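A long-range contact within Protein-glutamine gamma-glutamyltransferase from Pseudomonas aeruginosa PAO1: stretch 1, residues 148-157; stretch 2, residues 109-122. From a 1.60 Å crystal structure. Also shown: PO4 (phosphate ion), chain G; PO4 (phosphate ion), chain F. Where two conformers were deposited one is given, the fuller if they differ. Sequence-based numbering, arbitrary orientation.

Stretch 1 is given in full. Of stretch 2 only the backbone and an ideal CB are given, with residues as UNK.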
ATOM      1  N   VAL A 148     -13.442  13.566  -5.148  1.00 26.36           N
ATOM      2  CA  VAL A 148     -12.986  14.220  -6.381  1.00 22.67           C
ATOM      3  C   VAL A 148     -13.903  13.814  -7.526  1.00 21.10           C
ATOM      4  O   VAL A 148     -13.835  12.675  -8.034  1.00 21.87           O
ATOM      5  CB  VAL A 148     -11.510  13.878  -6.670  1.00 23.28           C
ATOM      6  CG1 VAL A 148     -11.047  14.605  -7.917  1.00 25.15           C
ATOM      7  CG2 VAL A 148     -10.634  14.266  -5.510  1.00 23.22           C
ATOM      8  N   GLU A 149     -14.799  14.748  -7.921  1.00 23.74           N
ATOM      9  CA  GLU A 149     -15.793  14.479  -8.949  1.00 25.35           C
ATOM     10  C   GLU A 149     -15.518  15.254 -10.240  1.00 28.15           C
ATOM     11  O   GLU A 149     -16.183  14.995 -11.233  1.00 29.74           O
ATOM     12  CB  GLU A 149     -17.196  14.847  -8.464  1.00 28.55           C
ATOM     13  CG  GLU A 149     -17.593  14.125  -7.169  1.00 32.07           C
ATOM     14  CD  GLU A 149     -17.884  12.655  -7.343  1.00 37.26           C
ATOM     15  OE1 GLU A 149     -17.768  12.146  -8.491  1.00 42.50           O
ATOM     16  OE2 GLU A 149     -18.197  11.989  -6.308  1.00 44.35           O
ATOM     17  N   GLN A 150     -14.488  16.108 -10.228  1.00 25.66           N
ATOM     18  CA  GLN A 150     -14.041  16.754 -11.435  1.00 24.44           C
ATOM     19  C   GLN A 150     -12.509  16.637 -11.491  1.00 22.75           C
ATOM     20  O   GLN A 150     -11.876  16.498 -10.474  1.00 24.61           O
ATOM     21  CB  GLN A 150     -14.448  18.217 -11.391  1.00 30.83           C
ATOM     22  CG  GLN A 150     -15.917  18.421 -11.704  1.00 44.18           C
ATOM     23  CD  GLN A 150     -16.251  19.845 -11.348  1.00 59.39           C
ATOM     24  OE1 GLN A 150     -15.674  20.791 -11.892  1.00 65.69           O
ATOM     25  NE2 GLN A 150     -17.129  19.990 -10.368  1.00 74.06           N
ATOM     26  N   ARG A 151     -11.955  16.835 -12.681  1.00 23.63           N
ATOM     27  CA  ARG A 151     -10.482  16.923 -12.774  1.00 23.18           C
ATOM     28  C   ARG A 151      -9.963  17.927 -11.757  1.00 25.33           C
ATOM     29  O   ARG A 151     -10.531  19.000 -11.555  1.00 24.84           O
ATOM     30  CB  ARG A 151     -10.044  17.281 -14.194  1.00 23.29           C
ATOM     31  CG  ARG A 151     -10.299  16.210 -15.227  1.00 27.23           C
ATOM     32  CD  ARG A 151     -10.111  16.785 -16.632  1.00 34.98           C
ATOM     33  NE  ARG A 151     -11.040  16.221 -17.585  1.00 52.62           N
ATOM     34  CZ  ARG A 151     -12.217  16.755 -17.884  1.00 47.56           C
ATOM     35  NH1 ARG A 151     -12.522  17.998 -17.524  1.00 52.42           N
ATOM     36  NH2 ARG A 151     -13.081  16.024 -18.544  1.00 53.40           N
ATOM     37  N   LEU A 152      -8.800  17.626 -11.149  1.00 22.24           N
ATOM     38  CA  LEU A 152      -8.245  18.394 -10.123  1.00 20.96           C
ATOM     39  C   LEU A 152      -6.729  18.514 -10.306  1.00 24.01           C
ATOM     40  O   LEU A 152      -6.011  17.511 -10.345  1.00 21.77           O
ATOM     41  CB  LEU A 152      -8.545  17.752  -8.763  1.00 22.23           C
ATOM     42  CG  LEU A 152      -7.978  18.482  -7.558  1.00 23.95           C
ATOM     43  CD1 LEU A 152      -8.648  19.841  -7.375  1.00 28.80           C
ATOM     44  CD2 LEU A 152      -8.146  17.636  -6.293  1.00 26.29           C
ATOM     45  N   PHE A 153      -6.239  19.768 -10.368  1.00 23.71           N
ATOM     46  CA  PHE A 153      -4.779  20.024 -10.361  1.00 22.61           C
ATOM     47  C   PHE A 153      -4.352  20.336  -8.931  1.00 20.25           C
ATOM     48  O   PHE A 153      -4.993  21.101  -8.190  1.00 23.37           O
ATOM     49  CB  PHE A 153      -4.502  21.233 -11.273  1.00 22.76           C
ATOM     50  CG  PHE A 153      -3.054  21.601 -11.348  1.00 22.48           C
ATOM     51  CD1 PHE A 153      -2.499  22.394 -10.375  1.00 24.80           C
ATOM     52  CD2 PHE A 153      -2.309  21.229 -12.437  1.00 29.02           C
ATOM     53  CE1 PHE A 153      -1.176  22.753 -10.454  1.00 26.47           C
ATOM     54  CE2 PHE A 153      -0.989  21.648 -12.540  1.00 29.95           C
ATOM     55  CZ  PHE A 153      -0.431  22.332 -11.502  1.00 24.75           C
ATOM     56  N   TYR A 154      -3.218  19.776  -8.504  1.00 21.42           N
ATOM     57  CA  TYR A 154      -2.684  20.100  -7.215  1.00 20.65           C
ATOM     58  C   TYR A 154      -1.179  19.936  -7.215  1.00 19.79           C
ATOM     59  O   TYR A 154      -0.608  19.231  -8.047  1.00 22.59           O
ATOM     60  CB  TYR A 154      -3.328  19.287  -6.078  1.00 22.83           C
ATOM     61  CG  TYR A 154      -3.226  17.788  -6.163  1.00 20.42           C
ATOM     62  CD1 TYR A 154      -4.176  17.069  -6.839  1.00 22.15           C
ATOM     63  CD2 TYR A 154      -2.257  17.081  -5.452  1.00 21.11           C
ATOM     64  CE1 TYR A 154      -4.087  15.684  -6.931  1.00 23.40           C
ATOM     65  CE2 TYR A 154      -2.191  15.694  -5.497  1.00 21.09           C
ATOM     66  CZ  TYR A 154      -3.137  14.981  -6.206  1.00 20.73           C
ATOM     67  OH  TYR A 154      -3.122  13.610  -6.315  1.00 22.02           O
ATOM     68  N   ARG A 155      -0.552  20.667  -6.303  1.00 19.99           N
ATOM     69  CA  ARG A 155       0.892  20.712  -6.149  1.00 21.22           C
ATOM     70  C   ARG A 155       1.275  19.969  -4.892  1.00 22.12           C
ATOM     71  O   ARG A 155       0.615  20.087  -3.888  1.00 24.01           O
ATOM     72  CB  ARG A 155       1.367  22.163  -6.121  1.00 27.01           C
ATOM     73  CG  ARG A 155       0.787  22.996  -7.253  1.00 35.48           C
ATOM     74  CD  ARG A 155       1.434  24.367  -7.332  1.00 43.95           C
ATOM     75  NE  ARG A 155       2.875  24.242  -7.231  1.00 54.93           N
ATOM     76  CZ  ARG A 155       3.706  24.288  -8.263  1.00 72.29           C
ATOM     77  NH1 ARG A 155       3.247  24.488  -9.492  1.00 70.91           N
ATOM     78  NH2 ARG A 155       5.007  24.148  -8.061  1.00 80.04           N
ATOM     79  N   VAL A 156       2.357  19.213  -4.971  1.00 21.14           N
ATOM     80  CA  VAL A 156       2.789  18.323  -3.882  1.00 22.29           C
ATOM     81  C   VAL A 156       4.280  18.526  -3.585  1.00 22.51           C
ATOM     82  O   VAL A 156       5.069  18.637  -4.521  1.00 23.11           O
ATOM     83  CB  VAL A 156       2.538  16.851  -4.238  1.00 21.90           C
ATOM     84  CG1 VAL A 156       2.847  15.932  -3.060  1.00 21.42           C
ATOM     85  CG2 VAL A 156       1.106  16.641  -4.770  1.00 21.72           C
ATOM     86  N   SER A 157       4.622  18.358  -2.298  1.00 21.20           N
ATOM     87  CA  SER A 157       5.942  18.089  -1.811  1.00 22.10           C
ATOM     88  C   SER A 157       5.889  16.796  -0.989  1.00 21.02           C
ATOM     89  O   SER A 157       5.050  16.696  -0.104  1.00 21.93           O
ATOM     90  CB  SER A 157       6.448  19.211  -0.918  1.00 27.49           C
ATOM     91  OG  SER A 157       6.734  20.372  -1.694  1.00 27.33           O
ATOM     92  N   UNK A 109       6.314  18.072  -7.209  1.00 22.57           N
ATOM     93  CA  UNK A 109       5.678  17.673  -8.410  1.00 21.77           C
ATOM     94  C   UNK A 109       4.240  18.185  -8.442  1.00 19.71           C
ATOM     95  O   UNK A 109       3.660  18.467  -7.418  1.00 22.90           O
ATOM     96  CB  UNK A 109       5.729  16.151  -8.553  1.00 21.77           C
ATOM     97  N   UNK A 110       3.672  18.248  -9.647  1.00 20.15           N
ATOM     98  CA  UNK A 110       2.306  18.611  -9.812  1.00 21.27           C
ATOM     99  C   UNK A 110       1.520  17.396 -10.338  1.00 19.73           C
ATOM    100  O   UNK A 110       2.042  16.583 -11.091  1.00 21.52           O
ATOM    101  CB  UNK A 110       2.184  19.813 -10.751  1.00 21.27           C
ATOM    102  N   UNK A 111       0.248  17.327  -9.935  1.00 21.17           N
ATOM    103  CA  UNK A 111      -0.637  16.218 -10.314  1.00 19.76           C
ATOM    104  C   UNK A 111      -1.901  16.794 -10.938  1.00 20.94           C
ATOM    105  O   UNK A 111      -2.402  17.788 -10.451  1.00 22.05           O
ATOM    106  CB  UNK A 111      -0.978  15.341  -9.108  1.00 19.76           C
ATOM    107  N   UNK A 112      -2.374  16.174 -11.993  1.00 20.33           N
ATOM    108  CA  UNK A 112      -3.783  16.342 -12.467  1.00 21.69           C
ATOM    109  C   UNK A 112      -4.458  14.968 -12.345  1.00 21.19           C
ATOM    110  O   UNK A 112      -4.050  14.034 -13.010  1.00 20.55           O
ATOM    111  CB  UNK A 112      -3.847  16.861 -13.905  1.00 21.69           C
ATOM    112  N   UNK A 113      -5.466  14.917 -11.476  1.00 21.18           N
ATOM    113  CA  UNK A 113      -6.210  13.706 -11.164  1.00 23.08           C
ATOM    114  C   UNK A 113      -7.497  13.712 -11.983  1.00 21.58           C
ATOM    115  O   UNK A 113      -8.182  14.692 -12.050  1.00 22.56           O
ATOM    116  CB  UNK A 113      -6.507  13.606  -9.666  1.00 23.08           C
ATOM    117  N   UNK A 114      -7.844  12.562 -12.496  1.00 19.52           N
ATOM    118  CA  UNK A 114      -9.158  12.337 -13.074  1.00 21.04           C
ATOM    119  C   UNK A 114     -10.144  12.139 -11.940  1.00 23.31           C
ATOM    120  O   UNK A 114      -9.780  11.777 -10.811  1.00 22.83           O
ATOM    121  CB  UNK A 114      -9.156  11.136 -14.022  1.00 21.04           C
ATOM    122  N   UNK A 115     -11.444  12.359 -12.178  1.00 21.79           N
ATOM    123  CA  UNK A 115     -12.438  12.080 -11.140  1.00 21.16           C
ATOM    124  C   UNK A 115     -12.341  10.630 -10.641  1.00 21.75           C
ATOM    125  O   UNK A 115     -12.187   9.711 -11.446  1.00 24.49           O
ATOM    126  CB  UNK A 115     -13.845  12.357 -11.674  1.00 21.16           C
ATOM    127  N   UNK A 116     -12.315  10.510  -9.305  1.00 22.03           N
ATOM    128  CA  UNK A 116     -12.255   9.201  -8.610  1.00 23.22           C
ATOM    129  C   UNK A 116     -13.576   8.845  -7.891  1.00 21.43           C
ATOM    130  O   UNK A 116     -13.755   7.695  -7.502  1.00 22.79           O
ATOM    131  CB  UNK A 116     -11.112   9.210  -7.593  1.00 23.22           C
ATOM    132  N   UNK A 117     -14.423   9.839  -7.663  1.00 23.55           N
ATOM    133  CA  UNK A 117     -15.568   9.755  -6.776  1.00 24.28           C
ATOM    134  C   UNK A 117     -15.164   9.288  -5.376  1.00 26.35           C
ATOM    135  O   UNK A 117     -15.976   8.702  -4.657  1.00 25.86           O
ATOM    136  CB  UNK A 117     -16.617   8.810  -7.365  1.00 24.28           C
ATOM    137  N   UNK A 118     -13.922   9.561  -4.962  1.00 21.59           N
ATOM    138  CA  UNK A 118     -13.420   9.265  -3.659  1.00 20.88           C
ATOM    139  C   UNK A 118     -12.645  10.457  -3.118  1.00 22.32           C
ATOM    140  O   UNK A 118     -12.120  11.289  -3.880  1.00 23.13           O
ATOM    141  CB  UNK A 118     -12.547   8.009  -3.694  1.00 20.88           C
ATOM    142  N   UNK A 119     -12.540  10.631  -1.797  1.00 21.79           N
ATOM    143  CA  UNK A 119     -11.871  11.797  -1.229  1.00 23.10           C
ATOM    144  C   UNK A 119     -10.383  11.687  -0.897  1.00 21.95           C
ATOM    145  O   UNK A 119      -9.986  12.119   0.154  1.00 27.56           O
ATOM    146  CB  UNK A 119     -12.608  12.182   0.056  1.00 23.10           C
ATOM    147  N   UNK A 120      -9.597  10.962  -1.708  1.00 23.30           N
ATOM    148  CA  UNK A 120      -8.190  10.686  -1.487  0.66 20.15           C
ATOM    149  C   UNK A 120      -7.386  11.337  -2.606  1.00 21.02           C
ATOM    150  O   UNK A 120      -7.764  11.141  -3.782  1.00 22.87           O
ATOM    151  CB  UNK A 120      -7.926   9.180  -1.421  0.66 20.15           C
ATOM    152  N   UNK A 121      -6.337  12.078  -2.262  1.00 21.17           N
ATOM    153  CA  UNK A 121      -5.399  12.541  -3.281  1.00 19.30           C
ATOM    154  C   UNK A 121      -4.213  11.578  -3.283  1.00 20.05           C
ATOM    155  O   UNK A 121      -3.725  11.110  -2.231  1.00 24.95           O
ATOM    156  CB  UNK A 121      -4.950  13.980  -3.021  1.00 19.30           C
ATOM    157  N   UNK A 122      -3.728  11.293  -4.477  1.00 17.71           N
ATOM    158  CA  UNK A 122      -2.619  10.375  -4.635  1.00 18.24           C
ATOM    159  C   UNK A 122      -1.293  11.122  -4.481  1.00 19.72           C
ATOM    160  O   UNK A 122      -1.117  12.211  -5.065  1.00 21.35           O
ATOM    161  CB  UNK A 122      -2.692   9.675  -5.993  1.00 18.24           C
TER
HETATM  162  P   PO4 G 506      -8.751  14.398 -19.899  1.00 88.24           P
HETATM  163  O1  PO4 G 506      -7.644  13.507 -19.404  1.00 78.59           O
HETATM  164  O2  PO4 G 506      -9.182  13.838 -21.247  1.00106.89           O
HETATM  165  O3  PO4 G 506      -9.982  14.347 -18.978  1.00 59.76           O
HETATM  166  O4  PO4 G 506      -8.155  15.803 -20.104  1.00 76.05           O
HETATM  167  P   PO4 F 505     -15.447  18.636  -6.495  0.50 85.86           P
HETATM  168  O1  PO4 F 505     -16.218  18.238  -5.240  0.50 71.78           O
HETATM  169  O2  PO4 F 505     -14.595  17.514  -7.073  0.50 32.45           O
HETATM  170  O3  PO4 F 505     -16.375  18.940  -7.658  0.50 85.59           O
HETATM  171  O4  PO4 F 505     -14.681  19.891  -6.069  0.50 72.09           O

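Strand 109-113 runs antiparallel to strand 152-157, so side chains alternate between two faces: positions 109, 111 and 113 share one with L152, Y154 and V156, while 110 and 112 join F153 and R155.

Position 109 pairs with V156 through two backbone hydrogen bonds (N of 109 to V156 O, 3.0 Å; V156 N to O of 109, 2.9 Å). The visible valine offers a branched apolar surface, which an aliphatic or a flat aromatic could cover. The residue is Y109; its chi1 of 52° (p) lays the ring over the valine, with V156 CB 3.9 Å from the ring centroid.

Position 110 lies opposite R155, and its ideal CB is 3.7 Å from F153 CZ. A cation beside an aromatic ring invites a short acid, though a polar or small apolar group would also fit. D110 supplies the charge: OD2 is 3.2 Å from R155 NH1, a salt bridge of charges alone, because the oxygen lies well out of the guanidinium plane.

Position 111 is a hydrogen-bonded pair with Y154 (N of 111 to Y154 O, 2.8 Å), and its ideal CB sits 3.6 Å from Y154 CZ. With the ring so close, a compact beta-branched residue suits best; a small apolar group could also fit. V111 places CB 3.8 Å from the Y154 ring centroid, over one face, and its CG2 reaches V156 CG2 at 4.1 Å.

Position 112 projects beside F153, with little of stretch 1 close to its CB. Many strand-formers would do; I112 is deposited, its CA 3.3 Å from L152 O in a CA-H...O contact.

Position 113 completes the ladder (N of 113 to L152 O, 2.9 Å). Its CB looks between Y154 CE1 and V148 CG1, room for a larger apolar side chain, branched like leucine or long and flexible like methionine. M113 brings CE to 3.8 Å from V148 CG2 and SD to 4.0 Å from Y154 CE1.

Position 114 points away, so polar residues fit; Q114 turns its end back, OE1 3.2 Å from O3 of the chain G phosphate. At 115, phi of -55° and a CB near V148 O and E149 O allow proline; P115 packs CG 3.8 Å from Q150 C.

At the turn, N of 116 and N of 117 each donate to V148 O at 2.9 Å. Small residues suit 116: S116 OG accepts from N of 118 at 3.1 Å. Position 117, with positive phi (54°), favours glycine or asparagine, but the nearby E149 carboxylate rewards a donor; S117 OG donates to E149 OE1 at 2.8 Å.

Positions 118, 119 and 120 point away, so many side chains would suit. Q118 O accepts from V148 N (2.9 Å); P119 and W120 add little.

Position 121 points toward stretch 1, CB 3.8 Å from Y154 OH, calling for a branched apolar chain. L121 CD1 lies over the Y154 ring face opposite V111 CB, a CH-pi contact, 3.9 Å from the centroid. At 122, CB lies sideways, 4.0 Å from Y154 OH; many side chains would suit. F122 O accepts from Y154 OH at 2.7 Å.

Stretch 2 109-122: YDVIMQPSSQPWLF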
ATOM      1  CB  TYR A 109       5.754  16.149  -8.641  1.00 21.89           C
ATOM      2  CG  TYR A 109       5.279  15.306  -7.459  1.00 23.10           C
ATOM      3  CD1 TYR A 109       6.122  15.040  -6.401  1.00 21.05           C
ATOM      4  CD2 TYR A 109       3.963  14.817  -7.376  1.00 21.61           C
ATOM      5  CE1 TYR A 109       5.695  14.309  -5.294  1.00 21.39           C
ATOM      6  CE2 TYR A 109       3.551  14.033  -6.302  1.00 20.65           C
ATOM      7  CZ  TYR A 109       4.412  13.800  -5.246  1.00 21.88           C
ATOM      8  OH  TYR A 109       4.014  13.034  -4.168  1.00 21.48           O
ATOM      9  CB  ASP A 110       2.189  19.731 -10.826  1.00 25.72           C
ATOM     10  CG  ASP A 110       2.878  21.007 -10.379  1.00 28.60           C
ATOM     11  OD1 ASP A 110       3.019  21.191  -9.132  1.00 31.22           O
ATOM     12  OD2 ASP A 110       3.179  21.791 -11.299  1.00 37.21           O
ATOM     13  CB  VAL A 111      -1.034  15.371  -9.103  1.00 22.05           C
ATOM     14  CG1 VAL A 111      -1.940  14.205  -9.534  1.00 19.87           C
ATOM     15  CG2 VAL A 111       0.230  14.900  -8.394  1.00 21.33           C
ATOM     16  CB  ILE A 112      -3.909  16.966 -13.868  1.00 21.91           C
ATOM     17  CG1 ILE A 112      -5.385  17.200 -14.206  1.00 23.43           C
ATOM     18  CG2 ILE A 112      -3.215  16.168 -14.974  1.00 20.58           C
ATOM     19  CD1 ILE A 112      -5.607  17.990 -15.488  1.00 24.38           C
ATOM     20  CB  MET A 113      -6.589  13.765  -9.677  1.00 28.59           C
ATOM     21  CG  MET A 113      -6.541  12.525  -8.982  1.00 38.08           C
ATOM     22  SD  MET A 113      -6.937  12.902  -7.220  1.00 29.20           S
ATOM     23  CE  MET A 113      -8.322  11.763  -7.147  1.00 25.38           C
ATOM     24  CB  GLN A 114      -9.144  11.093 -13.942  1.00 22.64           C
ATOM     25  CG  GLN A 114      -8.179  11.134 -15.115  1.00 24.56           C
ATOM     26  CD  GLN A 114      -8.586  12.225 -16.072  1.00 30.09           C
ATOM     27  OE1 GLN A 114      -9.667  12.187 -16.692  1.00 34.47           O
ATOM     28  NE2 GLN A 114      -7.780  13.254 -16.071  1.00 22.12           N
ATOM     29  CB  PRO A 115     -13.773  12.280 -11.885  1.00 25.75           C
ATOM     30  CG  PRO A 115     -13.430  13.227 -12.980  1.00 24.67           C
ATOM     31  CD  PRO A 115     -12.036  12.845 -13.428  1.00 24.60           C
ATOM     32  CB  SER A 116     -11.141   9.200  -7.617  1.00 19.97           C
ATOM     33  OG  SER A 116     -11.404  10.140  -6.618  1.00 21.00           O
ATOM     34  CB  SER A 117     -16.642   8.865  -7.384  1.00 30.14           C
ATOM     35  OG  SER A 117     -17.145   9.439  -8.564  1.00 34.01           O
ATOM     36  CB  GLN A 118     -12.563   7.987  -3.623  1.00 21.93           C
ATOM     37  CG  GLN A 118     -13.260   6.724  -4.087  1.00 22.12           C
ATOM     38  CD  GLN A 118     -14.288   6.238  -3.087  1.00 24.41           C
ATOM     39  OE1 GLN A 118     -14.497   6.817  -2.024  1.00 25.21           O
ATOM     40  NE2 GLN A 118     -14.856   5.077  -3.403  1.00 30.06           N
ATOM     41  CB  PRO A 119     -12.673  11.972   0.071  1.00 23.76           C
ATOM     42  CG  PRO A 119     -12.956  10.576   0.558  1.00 25.28           C
ATOM     43  CD  PRO A 119     -13.169   9.801  -0.731  1.00 23.54           C
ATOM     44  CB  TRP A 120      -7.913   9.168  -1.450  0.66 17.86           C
ATOM     45  CG  TRP A 120      -8.919   8.492  -0.562  0.66 18.27           C
ATOM     46  CD1 TRP A 120      -9.275   8.888   0.696  0.66 19.22           C
ATOM     47  CD2 TRP A 120      -9.708   7.323  -0.857  0.66 19.99           C
ATOM     48  NE1 TRP A 120     -10.244   8.054   1.192  0.66 20.83           N
ATOM     49  CE2 TRP A 120     -10.543   7.092   0.265  0.66 20.15           C
ATOM     50  CE3 TRP A 120      -9.801   6.443  -1.942  0.66 17.63           C
ATOM     51  CZ2 TRP A 120     -11.457   6.041   0.318  0.66 22.69           C
ATOM     52  CZ3 TRP A 120     -10.740   5.429  -1.916  0.66 24.27           C
ATOM     53  CH2 TRP A 120     -11.558   5.227  -0.795  0.66 23.24           C
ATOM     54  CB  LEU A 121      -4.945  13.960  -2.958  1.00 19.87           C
ATOM     55  CG  LEU A 121      -6.023  15.044  -2.921  1.00 23.37           C
ATOM     56  CD1 LEU A 121      -5.383  16.421  -2.991  1.00 25.55           C
ATOM     57  CD2 LEU A 121      -7.080  14.872  -3.963  1.00 25.97           C
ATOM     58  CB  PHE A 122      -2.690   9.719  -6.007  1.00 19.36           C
ATOM     59  CG  PHE A 122      -4.044   9.194  -6.377  1.00 18.94           C
ATOM     60  CD1 PHE A 122      -4.696   8.307  -5.541  1.00 20.66           C
ATOM     61  CD2 PHE A 122      -4.719   9.660  -7.499  1.00 20.55           C
ATOM     62  CE1 PHE A 122      -5.979   7.906  -5.819  1.00 20.08           C
ATOM     63  CE2 PHE A 122      -5.952   9.138  -7.826  1.00 20.72           C
ATOM     64  CZ  PHE A 122      -6.580   8.249  -6.990  1.00 20.65           C
TER
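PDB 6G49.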